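Tail component (PDB 5LY8) probably helps the phage recognise its bacterial host, this piece of the evolved distal tail protein being its second carbohydrate-binding module, which holds magnesium ions. Local coordinates at residues W209-P214 against I224-S229. Residues are numbered along the deposited sequence; the frame is centred on the assembly and turned at random.
Sequences WTAWFP and INWQDS. With MG (magnesium ion), chain C.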
loop_
_atom_site.group_PDB
_atom_site.type_symbol
_atom_site.label_atom_id
_atom_site.label_comp_id
_atom_site.label_asym_id
_atom_site.label_seq_id
_atom_site.Cartn_x
_atom_site.Cartn_y
_atom_site.Cartn_z
ATOM N N TRP A 209 -9.977 -0.905 -0.932
ATOM C CA TRP A 209 -8.517 -0.909 -0.927
ATOM C C TRP A 209 -8.002 -0.960 -2.342
ATOM O O TRP A 209 -8.675 -1.515 -3.222
ATOM C CB TRP A 209 -7.965 -2.097 -0.105
ATOM C CG TRP A 209 -8.295 -3.450 -0.675
ATOM C CD1 TRP A 209 -9.422 -4.181 -0.447
ATOM C CD2 TRP A 209 -7.483 -4.230 -1.564
ATOM N NE1 TRP A 209 -9.371 -5.364 -1.144
ATOM C CE2 TRP A 209 -8.194 -5.416 -1.844
ATOM C CE3 TRP A 209 -6.228 -4.040 -2.173
ATOM C CZ2 TRP A 209 -7.685 -6.422 -2.676
ATOM C CZ3 TRP A 209 -5.743 -5.020 -3.024
ATOM C CH2 TRP A 209 -6.446 -6.216 -3.225
ATOM N N THR A 210 -6.797 -0.417 -2.545
ATOM C CA THR A 210 -6.085 -0.501 -3.814
ATOM C C THR A 210 -4.616 -0.748 -3.533
ATOM O O THR A 210 -4.039 -0.094 -2.661
ATOM C CB THR A 210 -6.192 0.811 -4.625
ATOM O OG1 THR A 210 -7.557 1.056 -4.980
ATOM C CG2 THR A 210 -5.348 0.778 -5.926
ATOM N N ALA A 211 -3.992 -1.647 -4.309
ATOM C CA ALA A 211 -2.543 -1.860 -4.318
ATOM C C ALA A 211 -2.047 -1.470 -5.729
ATOM O O ALA A 211 -2.639 -1.945 -6.718
ATOM C CB ALA A 211 -2.217 -3.305 -4.009
ATOM N N TRP A 212 -1.015 -0.615 -5.831
ATOM C CA TRP A 212 -0.557 -0.107 -7.122
ATOM C C TRP A 212 0.953 -0.224 -7.165
ATOM O O TRP A 212 1.636 0.133 -6.206
ATOM C CB TRP A 212 -1.040 1.347 -7.285
ATOM C CG TRP A 212 -0.632 2.066 -8.534
ATOM C CD1 TRP A 212 -0.706 1.604 -9.827
ATOM C CD2 TRP A 212 -0.113 3.395 -8.609
ATOM N NE1 TRP A 212 -0.284 2.582 -10.706
ATOM C CE2 TRP A 212 0.091 3.694 -9.977
ATOM C CE3 TRP A 212 0.223 4.361 -7.643
ATOM C CZ2 TRP A 212 0.562 4.938 -10.407
ATOM C CZ3 TRP A 212 0.708 5.587 -8.076
ATOM C CH2 TRP A 212 0.898 5.862 -9.435
ATOM N N PHE A 213 1.488 -0.688 -8.318
ATOM C CA PHE A 213 2.908 -0.986 -8.455
ATOM C C PHE A 213 3.522 -0.336 -9.702
ATOM O O PHE A 213 3.894 -1.019 -10.659
ATOM C CB PHE A 213 3.107 -2.498 -8.513
ATOM C CG PHE A 213 2.634 -3.235 -7.300
ATOM C CD1 PHE A 213 1.304 -3.651 -7.185
ATOM C CD2 PHE A 213 3.492 -3.471 -6.245
ATOM C CE1 PHE A 213 0.870 -4.343 -6.058
ATOM C CE2 PHE A 213 3.045 -4.140 -5.104
ATOM C CZ PHE A 213 1.735 -4.559 -5.018
ATOM N N PRO A 214 3.676 0.985 -9.702
ATOM C CA PRO A 214 4.199 1.662 -10.898
ATOM C C PRO A 214 5.714 1.789 -11.006
ATOM O O PRO A 214 6.444 1.824 -10.012
ATOM C CB PRO A 214 3.590 3.071 -10.785
ATOM C CG PRO A 214 3.552 3.297 -9.263
ATOM C CD PRO A 214 3.166 1.958 -8.701
ATOM N N ILE A 224 10.295 -6.159 -7.461
ATOM C CA ILE A 224 9.164 -6.116 -6.559
ATOM C C ILE A 224 8.238 -7.282 -6.785
ATOM O O ILE A 224 7.902 -7.594 -7.922
ATOM C CB ILE A 224 8.413 -4.749 -6.726
ATOM C CG1 ILE A 224 7.192 -4.611 -5.808
ATOM C CG2 ILE A 224 8.022 -4.457 -8.179
ATOM C CD1 ILE A 224 7.498 -4.661 -4.343
ATOM N N ASN A 225 7.820 -7.926 -5.687
ATOM C CA ASN A 225 6.797 -8.936 -5.796
ATOM C C ASN A 225 5.904 -8.881 -4.563
ATOM O O ASN A 225 6.300 -8.313 -3.537
ATOM C CB ASN A 225 7.358 -10.315 -6.133
ATOM C CG ASN A 225 8.153 -10.984 -5.069
ATOM O OD1 ASN A 225 7.664 -11.180 -3.949
ATOM N ND2 ASN A 225 9.400 -11.323 -5.392
ATOM N N TRP A 226 4.680 -9.404 -4.677
ATOM C CA TRP A 226 3.634 -9.246 -3.667
ATOM C C TRP A 226 3.154 -10.646 -3.348
ATOM O O TRP A 226 2.661 -11.361 -4.226
ATOM C CB TRP A 226 2.554 -8.390 -4.309
ATOM C CG TRP A 226 1.342 -8.063 -3.491
ATOM C CD1 TRP A 226 1.244 -7.953 -2.128
ATOM C CD2 TRP A 226 0.069 -7.681 -4.023
ATOM N NE1 TRP A 226 -0.026 -7.527 -1.784
ATOM C CE2 TRP A 226 -0.764 -7.366 -2.932
ATOM C CE3 TRP A 226 -0.460 -7.611 -5.323
ATOM C CZ2 TRP A 226 -2.102 -6.994 -3.105
ATOM C CZ3 TRP A 226 -1.773 -7.219 -5.497
ATOM C CH2 TRP A 226 -2.582 -6.920 -4.398
ATOM N N GLN A 227 3.388 -11.088 -2.102
ATOM C CA GLN A 227 3.215 -12.497 -1.743
ATOM C C GLN A 227 1.945 -12.820 -0.981
ATOM O O GLN A 227 1.566 -13.992 -0.924
ATOM C CB GLN A 227 4.441 -13.020 -0.958
ATOM C CG GLN A 227 5.770 -12.623 -1.624
ATOM C CD GLN A 227 6.972 -13.481 -1.310
ATOM O OE1 GLN A 227 6.922 -14.423 -0.478
ATOM N NE2 GLN A 227 8.073 -13.181 -2.021
ATOM N N ASP A 228 1.274 -11.817 -0.406
ATOM C CA ASP A 228 0.091 -12.073 0.402
ATOM C C ASP A 228 -0.588 -10.751 0.650
ATOM O O ASP A 228 0.076 -9.707 0.752
ATOM C CB ASP A 228 0.504 -12.712 1.756
ATOM C CG ASP A 228 -0.638 -13.389 2.487
ATOM O OD1 ASP A 228 -1.019 -14.504 2.081
ATOM O OD2 ASP A 228 -1.220 -12.753 3.402
ATOM N N SER A 229 -1.918 -10.782 0.775
ATOM C CA SER A 229 -2.683 -9.587 1.100
ATOM C C SER A 229 -3.897 -9.965 1.927
ATOM O O SER A 229 -4.600 -10.916 1.571
ATOM C CB SER A 229 -3.176 -8.917 -0.185
ATOM O OG SER A 229 -3.782 -7.651 0.056
HETATM MG MG MG C . 1.409 -16.278 -1.350
HETATM O O HOH W 1 0.610 -16.356 0.944
HETATM O O HOH W 2 1.086 -18.745 -1.281
HETATM O O HOH W 3 3.509 -17.129 -0.447
#
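Phe-213 lays its CZ over one face of the Trp-226 indole, 3.5 Å above the plane and displaced toward the rim, at the heart of a concanavalin-like β-sandwich. Strand 208-216 belongs to one sheet and strand 223-238 to the other; the short segments run at 145° with axes 10.6 Å apart and meet through their side chains. The two ring planes meet obliquely, at 42°, and their closest atoms are Phe-213 CE1 and Trp-226 CE3 at 3.6 Å. In Trp-226 CG stands anti to the backbone N, beside the carbonyl carbon. At the far end of its indole CH2 comes within 3.7 Å of Ala-211 CB. The methyl of Ala-211 packs against both CH2 and CZ2, and the same end of the indole also meets the six-membered ring of Trp-209 edge against edge, CZ3 of Trp-209 lying 3.9 Å from CH2 of Trp-226. At the other end of the row, Ile-224 sets CG1 against Phe-213 CD2, and Phe-112 adds further cover to both side chains. Asn-98 OD1, from the neighbouring strand 94-103 of the same sheet as Trp-226, is hydrogen-bonded to both Trp-226 NE1 and Ser-229 OG. The backbone O of Gln-227 binds a magnesium ion together with the carbonyl oxygens of Asp-21 and Gly-59 and three waters. The CB of Asn-225 points away from the opposing sheet, and Gln-227 NE2 donates a nearly straight bond (167°) to Asn-225 OD1, 2.8 Å away.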